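Local coordinates for putative hydroxymethylglutaryl-CoA synthase (Streptococcus mutans, PDB 3SQZ), which binds coenzyme A and, judging from its family, probably condenses acetyl-CoA with acetoacetyl-CoA to form hydroxymethylglutaryl-CoA on a thiolase fold, at residues Asp40-Gln48 / Gln187-Leu195; Ile202-Thr213 / Ala345-Val355. All coordinates share one frame; numbering follows the deposited sequence.

Interaction 1 (Asp40-Gln48 / Gln187-Leu195); sequences DKIGFTSSQ and QGAGSIAML
Phe44 and Ile192 face each other as a non-hydrogen-bonded pair between antiparallel strands 37-45 and 188-198 and meet obliquely: CD1 of the Phe44 ring lies 3.7 Å from CD1 of Ile192. With its CG anti to the backbone N (chi1 178°), the Phe44 ring is carried toward the Gly190 end of the partner strand, where its CD1 also comes within 3.1 Å of Ser191 O. CE1 of the Phe44 ring lies 4.2 Å from Gly190 CA. One step back, the CG2 methyls of Ile42 and Ile192 touch at 4.2 Å on the same face. Leu318 and Leu321 of helix 315-326 pack on Phe44, while Phe317 of that helix meets Ile192 and Met194.

The other face carries Thr45, Ser191 and Ala193, packed on helix 85-94. Toward Lys41, Leu195 runs side by side with the lysine chain, its CD2 3.6 Å from Lys41 CE. The lysine's NZ continues to a salt bridge with Asp101, and Asp40 has its own with Arg201.

Paired backbone bonds hold the register, among them Gly43 N to Ala193 O at 2.8 Å and the return bond from Ala193 N to Gly43 O. Past the last pair, Ser46 OG donates to Ala189 O at 2.7 Å and also bonds Ser77 OG. Thus a side-chain hydroxyl extends the strand pairing in this buried centre of the thiolase-fold sheet, where apolar contacts fill one face and the charged ends of Asp40 and Lys41 are met by salt-bridge partners beyond the two strands, which probably offsets the cost of burying them.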
loop_
_atom_site.group_PDB
_atom_site.type_symbol
_atom_site.label_atom_id
_atom_site.label_comp_id
_atom_site.label_asym_id
_atom_site.label_seq_id
_atom_site.Cartn_x
_atom_site.Cartn_y
_atom_site.Cartn_z
ATOM N N ASP A 40 11.589 10.681 2.724
ATOM C CA ASP A 40 11.665 11.741 3.715
ATOM C C ASP A 40 10.470 11.720 4.660
ATOM O O ASP A 40 10.620 11.973 5.855
ATOM C CB ASP A 40 11.728 13.087 2.999
ATOM C CG ASP A 40 11.924 14.245 3.942
ATOM O OD1 ASP A 40 12.912 14.239 4.712
ATOM O OD2 ASP A 40 11.094 15.173 3.906
ATOM N N LYS A 41 9.287 11.462 4.104
ATOM C CA LYS A 41 8.049 11.419 4.872
ATOM C C LYS A 41 7.143 10.347 4.295
ATOM O O LYS A 41 7.179 10.087 3.086
ATOM C CB LYS A 41 7.344 12.783 4.878
ATOM C CG LYS A 41 8.107 13.835 5.698
ATOM C CD LYS A 41 7.385 15.171 5.806
ATOM C CE LYS A 41 7.406 15.919 4.479
ATOM N NZ LYS A 41 7.012 17.362 4.632
ATOM N N ILE A 42 6.345 9.728 5.165
ATOM C CA ILE A 42 5.341 8.742 4.786
ATOM C C ILE A 42 3.994 9.155 5.365
ATOM O O ILE A 42 3.886 9.392 6.571
ATOM C CB ILE A 42 5.683 7.324 5.304
ATOM C CG1 ILE A 42 7.076 6.881 4.852
ATOM C CG2 ILE A 42 4.630 6.331 4.857
ATOM C CD1 ILE A 42 7.575 5.611 5.525
ATOM N N GLY A 43 2.987 9.259 4.501
ATOM C CA GLY A 43 1.629 9.531 4.927
ATOM C C GLY A 43 0.759 8.322 4.658
ATOM O O GLY A 43 1.047 7.525 3.756
ATOM N N PHE A 44 -0.302 8.175 5.444
ATOM C CA PHE A 44 -1.249 7.097 5.226
ATOM C C PHE A 44 -2.660 7.565 5.493
ATOM O O PHE A 44 -2.919 8.226 6.496
ATOM C CB PHE A 44 -0.959 5.890 6.129
ATOM C CG PHE A 44 -1.948 4.774 5.950
ATOM C CD1 PHE A 44 -1.985 4.063 4.758
ATOM C CD2 PHE A 44 -2.863 4.456 6.944
ATOM C CE1 PHE A 44 -2.905 3.049 4.565
ATOM C CE2 PHE A 44 -3.782 3.440 6.755
ATOM C CZ PHE A 44 -3.806 2.737 5.566
ATOM N N THR A 45 -3.574 7.211 4.605
ATOM C CA THR A 45 -5.009 7.460 4.773
ATOM C C THR A 45 -5.760 6.163 4.471
ATOM O O THR A 45 -5.442 5.500 3.488
ATOM C CB THR A 45 -5.516 8.593 3.815
ATOM O OG1 THR A 45 -4.895 9.839 4.163
ATOM C CG2 THR A 45 -7.039 8.763 3.873
ATOM N N SER A 46 -6.762 5.833 5.271
ATOM C CA SER A 46 -7.682 4.770 4.913
ATOM C C SER A 46 -9.090 5.346 4.861
ATOM O O SER A 46 -9.276 6.550 5.017
ATOM C CB SER A 46 -7.556 3.585 5.869
ATOM O OG SER A 46 -8.262 2.463 5.380
ATOM N N SER A 47 -10.070 4.489 4.597
ATOM C CA SER A 47 -11.456 4.916 4.578
ATOM C C SER A 47 -11.995 5.048 6.005
ATOM O O SER A 47 -11.298 4.750 6.988
ATOM C CB SER A 47 -12.289 3.931 3.768
ATOM O OG SER A 47 -12.076 2.623 4.252
ATOM N N GLN A 48 -13.238 5.501 6.118
ATOM C CA GLN A 48 -13.807 5.860 7.413
ATOM C C GLN A 48 -14.685 4.769 8.025
ATOM O O GLN A 48 -15.298 4.988 9.065
ATOM C CB GLN A 48 -14.609 7.158 7.289
ATOM C CG GLN A 48 -13.836 8.315 6.680
ATOM C CD GLN A 48 -12.588 8.687 7.456
ATOM O OE1 GLN A 48 -11.511 8.880 6.875
ATOM N NE2 GLN A 48 -12.724 8.818 8.761
ATOM N N GLN A 187 -10.175 -8.189 1.523
ATOM C CA GLN A 187 -10.502 -6.866 1.005
ATOM C C GLN A 187 -9.833 -5.782 1.854
ATOM O O GLN A 187 -9.164 -6.091 2.847
ATOM C CB GLN A 187 -12.025 -6.718 0.923
ATOM C CG GLN A 187 -12.581 -7.606 -0.186
ATOM C CD GLN A 187 -14.090 -7.625 -0.326
ATOM O OE1 GLN A 187 -14.598 -7.743 -1.442
ATOM N NE2 GLN A 187 -14.815 -7.559 0.788
ATOM N N GLY A 188 -9.971 -4.518 1.455
ATOM C CA GLY A 188 -9.383 -3.419 2.196
ATOM C C GLY A 188 -9.316 -2.162 1.354
ATOM O O GLY A 188 -9.740 -2.152 0.193
ATOM N N ALA A 189 -8.797 -1.090 1.938
ATOM C CA ALA A 189 -8.719 0.187 1.235
ATOM C C ALA A 189 -7.702 1.078 1.920
ATOM O O ALA A 189 -7.657 1.133 3.150
ATOM C CB ALA A 189 -10.073 0.871 1.223
ATOM N N GLY A 190 -6.892 1.793 1.142
ATOM C CA GLY A 190 -5.983 2.750 1.731
ATOM C C GLY A 190 -4.968 3.260 0.741
ATOM O O GLY A 190 -4.838 2.739 -0.373
ATOM N N SER A 191 -4.246 4.290 1.159
ATOM C CA SER A 191 -3.193 4.876 0.341
ATOM C C SER A 191 -2.014 5.272 1.202
ATOM O O SER A 191 -2.179 5.890 2.258
ATOM C CB SER A 191 -3.690 6.121 -0.393
ATOM O OG SER A 191 -2.629 6.745 -1.113
ATOM N N ILE A 192 -0.824 4.941 0.712
ATOM C CA ILE A 192 0.439 5.418 1.243
ATOM C C ILE A 192 0.967 6.527 0.338
ATOM O O ILE A 192 0.936 6.395 -0.889
ATOM C CB ILE A 192 1.474 4.271 1.287
ATOM C CG1 ILE A 192 1.128 3.291 2.417
ATOM C CG2 ILE A 192 2.895 4.812 1.406
ATOM C CD1 ILE A 192 1.528 3.747 3.799
ATOM N N ALA A 193 1.419 7.622 0.937
ATOM C CA ALA A 193 2.136 8.676 0.216
ATOM C C ALA A 193 3.576 8.688 0.702
ATOM O O ALA A 193 3.824 8.628 1.904
ATOM C CB ALA A 193 1.490 10.029 0.467
ATOM N N MET A 194 4.525 8.773 -0.225
ATOM C CA MET A 194 5.940 8.871 0.116
ATOM C C MET A 194 6.538 10.074 -0.588
ATOM O O MET A 194 6.386 10.224 -1.802
ATOM C CB MET A 194 6.684 7.587 -0.264
ATOM C CG MET A 194 6.266 6.414 0.601
ATOM S SD MET A 194 6.934 4.811 0.123
ATOM C CE MET A 194 5.984 4.494 -1.361
ATOM N N LEU A 195 7.183 10.944 0.176
ATOM C CA LEU A 195 7.910 12.065 -0.385
ATOM C C LEU A 195 9.368 11.675 -0.494
ATOM O O LEU A 195 9.998 11.321 0.514
ATOM C CB LEU A 195 7.752 13.286 0.508
ATOM C CG LEU A 195 8.411 14.550 -0.045
ATOM C CD1 LEU A 195 7.670 15.060 -1.286
ATOM C CD2 LEU A 195 8.485 15.616 1.023
#

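Interaction 2 (Ile202-Thr213 / Ala345-Val355); sequences ILILHDETLAQT and AVAEIFTGTLV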
loop_
_atom_site.group_PDB
_atom_site.type_symbol
_atom_site.label_atom_id
_atom_site.label_comp_id
_atom_site.label_asym_id
_atom_site.label_seq_id
_atom_site.Cartn_x
_atom_site.Cartn_y
_atom_site.Cartn_z
ATOM N N ILE A 202 13.794 9.761 6.824
ATOM C CA ILE A 202 13.401 8.429 7.279
ATOM C C ILE A 202 14.305 7.313 6.759
ATOM O O ILE A 202 14.967 6.641 7.552
ATOM C CB ILE A 202 11.923 8.092 6.970
ATOM C CG1 ILE A 202 10.993 9.109 7.638
ATOM C CG2 ILE A 202 11.594 6.669 7.422
ATOM C CD1 ILE A 202 9.529 8.917 7.286
ATOM N N LEU A 203 14.346 7.119 5.439
ATOM C CA LEU A 203 15.000 5.945 4.881
ATOM C C LEU A 203 15.808 6.304 3.645
ATOM O O LEU A 203 15.251 6.743 2.634
ATOM C CB LEU A 203 13.969 4.865 4.519
ATOM C CG LEU A 203 14.516 3.461 4.239
ATOM C CD1 LEU A 203 14.929 2.770 5.535
ATOM C CD2 LEU A 203 13.503 2.612 3.468
ATOM N N ILE A 204 17.114 6.089 3.713
ATOM C CA ILE A 204 17.965 6.216 2.540
ATOM C C ILE A 204 17.771 4.988 1.665
ATOM O O ILE A 204 17.860 3.857 2.148
ATOM C CB ILE A 204 19.441 6.297 2.955
ATOM C CG1 ILE A 204 19.678 7.545 3.806
ATOM C CG2 ILE A 204 20.348 6.309 1.734
ATOM C CD1 ILE A 204 20.903 7.461 4.689
ATOM N N LEU A 205 17.500 5.205 0.380
ATOM C CA LEU A 205 17.307 4.101 -0.553
ATOM C C LEU A 205 18.617 3.770 -1.247
ATOM O O LEU A 205 19.376 4.661 -1.627
ATOM C CB LEU A 205 16.251 4.460 -1.595
ATOM C CG LEU A 205 14.832 4.636 -1.058
ATOM C CD1 LEU A 205 13.915 5.188 -2.138
ATOM C CD2 LEU A 205 14.306 3.320 -0.522
ATOM N N HIS A 206 18.894 2.482 -1.405
ATOM C CA HIS A 206 20.140 2.063 -2.034
ATOM C C HIS A 206 19.944 1.580 -3.457
ATOM O O HIS A 206 18.830 1.326 -3.884
ATOM C CB HIS A 206 20.822 1.017 -1.169
ATOM C CG HIS A 206 21.178 1.542 0.186
ATOM N ND1 HIS A 206 20.619 1.065 1.351
ATOM C CD2 HIS A 206 21.999 2.554 0.549
ATOM C CE1 HIS A 206 21.106 1.738 2.379
ATOM N NE2 HIS A 206 21.947 2.645 1.919
ATOM N N ASP A 207 21.042 1.463 -4.194
ATOM C CA ASP A 207 20.964 1.162 -5.619
ATOM C C ASP A 207 21.000 -0.316 -5.960
ATOM O O ASP A 207 20.837 -0.686 -7.120
ATOM C CB ASP A 207 22.069 1.883 -6.382
ATOM C CG ASP A 207 21.823 3.367 -6.478
ATOM O OD1 ASP A 207 20.669 3.767 -6.763
ATOM O OD2 ASP A 207 22.781 4.132 -6.258
ATOM N N GLU A 208 21.223 -1.160 -4.960
ATOM C CA GLU A 208 21.269 -2.595 -5.183
ATOM C C GLU A 208 19.848 -3.145 -5.182
ATOM O O GLU A 208 19.239 -3.333 -4.128
ATOM C CB GLU A 208 22.116 -3.271 -4.103
ATOM C CG GLU A 208 23.608 -2.915 -4.149
ATOM C CD GLU A 208 23.953 -1.567 -3.529
ATOM O OE1 GLU A 208 23.119 -0.989 -2.802
ATOM O OE2 GLU A 208 25.084 -1.091 -3.762
ATOM N N THR A 209 19.312 -3.382 -6.374
ATOM C CA THR A 209 17.947 -3.859 -6.527
ATOM C C THR A 209 17.951 -5.047 -7.473
ATOM O O THR A 209 18.835 -5.160 -8.312
ATOM C CB THR A 209 17.031 -2.760 -7.112
ATOM O OG1 THR A 209 17.505 -2.382 -8.411
ATOM C CG2 THR A 209 17.018 -1.535 -6.216
ATOM N N LEU A 210 16.963 -5.922 -7.343
ATOM C CA LEU A 210 16.808 -7.020 -8.279
ATOM C C LEU A 210 15.333 -7.334 -8.447
ATOM O O LEU A 210 14.630 -7.578 -7.453
ATOM C CB LEU A 210 17.538 -8.264 -7.779
ATOM C CG LEU A 210 17.480 -9.455 -8.740
ATOM C CD1 LEU A 210 18.265 -9.170 -10.017
ATOM C CD2 LEU A 210 17.995 -10.707 -8.052
ATOM N N ALA A 211 14.874 -7.329 -9.698
ATOM C CA ALA A 211 13.506 -7.677 -10.032
ATOM C C ALA A 211 13.464 -8.952 -10.855
ATOM O O ALA A 211 14.463 -9.359 -11.450
ATOM C CB ALA A 211 12.829 -6.545 -10.797
ATOM N N GLN A 212 12.284 -9.561 -10.888
ATOM C CA GLN A 212 12.041 -10.748 -11.688
ATOM C C GLN A 212 10.632 -10.664 -12.264
ATOM O O GLN A 212 9.702 -10.271 -11.556
ATOM C CB GLN A 212 12.175 -12.013 -10.825
ATOM C CG GLN A 212 12.119 -13.291 -11.641
ATOM C CD GLN A 212 12.250 -14.555 -10.803
ATOM O OE1 GLN A 212 12.556 -14.519 -9.595
ATOM N NE2 GLN A 212 12.016 -15.685 -11.437
ATOM N N THR A 213 10.483 -11.026 -13.537
ATOM C CA THR A 213 9.183 -11.101 -14.190
ATOM C C THR A 213 8.913 -12.537 -14.609
ATOM O O THR A 213 9.803 -13.201 -15.135
ATOM C CB THR A 213 9.153 -10.221 -15.458
ATOM O OG1 THR A 213 9.341 -8.847 -15.103
ATOM C CG2 THR A 213 7.837 -10.363 -16.210
ATOM N N ALA A 345 3.441 -11.957 -13.203
ATOM C CA ALA A 345 3.816 -11.506 -11.869
ATOM C C ALA A 345 5.191 -10.849 -11.970
ATOM O O ALA A 345 6.010 -11.215 -12.821
ATOM C CB ALA A 345 3.889 -12.695 -10.897
ATOM N N VAL A 346 5.441 -9.900 -11.076
ATOM C CA VAL A 346 6.718 -9.208 -10.982
ATOM C C VAL A 346 7.076 -9.094 -9.509
ATOM O O VAL A 346 6.208 -8.798 -8.682
ATOM C CB VAL A 346 6.641 -7.791 -11.609
ATOM C CG1 VAL A 346 7.963 -7.044 -11.466
ATOM C CG2 VAL A 346 6.225 -7.881 -13.075
ATOM N N ALA A 347 8.338 -9.352 -9.182
ATOM C CA ALA A 347 8.820 -9.202 -7.815
ATOM C C ALA A 347 10.085 -8.373 -7.812
ATOM O O ALA A 347 10.797 -8.320 -8.811
ATOM C CB ALA A 347 9.083 -10.559 -7.187
ATOM N N GLU A 348 10.386 -7.738 -6.685
ATOM C CA GLU A 348 11.622 -6.983 -6.588
ATOM C C GLU A 348 12.063 -6.899 -5.144
ATOM O O GLU A 348 11.234 -6.717 -4.248
ATOM C CB GLU A 348 11.475 -5.581 -7.201
ATOM C CG GLU A 348 12.752 -4.753 -7.160
ATOM C CD GLU A 348 12.709 -3.500 -8.028
ATOM O OE1 GLU A 348 11.907 -3.415 -8.988
ATOM O OE2 GLU A 348 13.491 -2.576 -7.730
ATOM N N ILE A 349 13.366 -7.056 -4.924
ATOM C CA ILE A 349 13.973 -6.839 -3.624
ATOM C C ILE A 349 14.803 -5.569 -3.669
ATOM O O ILE A 349 15.566 -5.345 -4.616
ATOM C CB ILE A 349 14.831 -8.029 -3.221
ATOM C CG1 ILE A 349 13.912 -9.238 -3.086
ATOM C CG2 ILE A 349 15.609 -7.732 -1.928
ATOM C CD1 ILE A 349 14.617 -10.515 -2.869
ATOM N N PHE A 350 14.631 -4.730 -2.655
ATOM C CA PHE A 350 15.396 -3.510 -2.522
ATOM C C PHE A 350 15.602 -3.243 -1.041
ATOM O O PHE A 350 15.013 -3.919 -0.193
ATOM C CB PHE A 350 14.721 -2.329 -3.238
ATOM C CG PHE A 350 13.372 -1.952 -2.686
ATOM C CD1 PHE A 350 13.226 -0.852 -1.851
ATOM C CD2 PHE A 350 12.239 -2.668 -3.041
ATOM C CE1 PHE A 350 11.977 -0.494 -1.366
ATOM C CE2 PHE A 350 10.991 -2.316 -2.553
ATOM C CZ PHE A 350 10.861 -1.225 -1.719
ATOM N N THR A 351 16.456 -2.279 -0.724
ATOM C CA THR A 351 16.857 -2.057 0.657
ATOM C C THR A 351 16.971 -0.582 0.967
ATOM O O THR A 351 17.053 0.265 0.071
ATOM C CB THR A 351 18.218 -2.688 0.965
ATOM O OG1 THR A 351 19.230 -1.987 0.232
ATOM C CG2 THR A 351 18.241 -4.168 0.608
ATOM N N GLY A 352 17.022 -0.280 2.258
ATOM C CA GLY A 352 17.224 1.080 2.711
ATOM C C GLY A 352 17.850 1.108 4.089
ATOM O O GLY A 352 17.878 0.096 4.795
ATOM N N THR A 353 18.346 2.277 4.475
ATOM C CA THR A 353 18.981 2.462 5.776
ATOM C C THR A 353 18.261 3.560 6.544
ATOM O O THR A 353 17.983 4.634 6.003
ATOM C CB THR A 353 20.468 2.849 5.623
ATOM O OG1 THR A 353 21.170 1.757 5.026
ATOM C CG2 THR A 353 21.096 3.154 6.978
ATOM N N LEU A 354 17.948 3.284 7.806
ATOM C CA LEU A 354 17.261 4.265 8.643
ATOM C C LEU A 354 18.141 5.452 8.998
ATOM O O LEU A 354 19.327 5.301 9.295
ATOM C CB LEU A 354 16.748 3.615 9.920
ATOM C CG LEU A 354 15.525 2.727 9.724
ATOM C CD1 LEU A 354 15.238 1.930 10.988
ATOM C CD2 LEU A 354 14.309 3.562 9.328
ATOM N N VAL A 355 17.526 6.627 9.006
ATOM C CA VAL A 355 18.197 7.883 9.287
ATOM C C VAL A 355 17.926 8.324 10.722
ATOM O O VAL A 355 16.804 8.223 11.215
ATOM C CB VAL A 355 17.686 8.963 8.308
ATOM C CG1 VAL A 355 18.310 10.313 8.593
ATOM C CG2 VAL A 355 17.969 8.530 6.877
HETATM O O HOH W 1 18.570 -1.309 -2.513
HETATM O O HOH W 2 16.352 0.896 -2.654
#
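Ile204 and Thr353 form a hydrogen-bonded pair near one end of an antiparallel join in the large sheet of the thiolase fold, between strand 203-213 and strand 346-354. The pairing comes in two runs whose register differs by two residues, with a loop at 206-209 between them.

Backbone bonds come first. Ile204 N reaches Thr353 O at 2.8 Å, and Thr353 N returns to Ile204 O. His206 N to Thr351 O is longer, 3.2 Å, just where the strands part. Beyond the loop, Leu210 exchanges two bonds with Ile349, and Gln212 two with Ala347. At the start of the first run, Ile202 and Leu203 both face Ile39 of strand 37-45, a classic beta bulge.

Among apolar contacts, Ile204 crosses Val355 at about a right angle, with Ile204 CG1 3.6 Å from Val355 CG2. Leu203, with CG anti to its own N (chi1 -166°), swings CD1 back over the partner strand to 3.9 Å from Leu354 CD2. Its CG lies close to Gly352 CA. At the end of the loop, Thr209 CG2 touches Phe350 CB at 3.8 Å; the Phe350 ring packs on Leu316 and Phe317 of helix 315-326.

Glu348 is the polar side chain beside Thr209 and Ala211, and it meets their carbons: the extended chain lays OE2 3.6 Å from Thr209 CB, while its OE1 accompanies Ala211 CB and is hydrogen-bonded to Tyr146 OH.

Two waters sit between the strands where they separate. Water 1 lies within hydrogen-bonding distance of Glu208 O and 2.9 Å from Thr351 OG1; water 2 lies within hydrogen-bonding distance of His206 O and 2.9 Å from Thr351 O.

From the N terminus, strand 37-45 is laid down first, and interaction 1 closes a loop of 138 residues, much of it helix, when strand 188-198 returns beside it. The chain then turns directly into strand 203-213, on the other side of 37-45, and interaction 2 closes a second loop of 131 residues when strand 346-354 arrives. The two loops follow in series, neither crossing nor enclosing the other. Strand 37-45 is the element between them, and the CD1 of Ile202 packs against the Lys41 and Ile42 backbone. Four consecutive strands of one sheet, 188-198, 37-45, 203-213 and 346-354, are thereby joined, linking the N-terminal and C-terminal family regions.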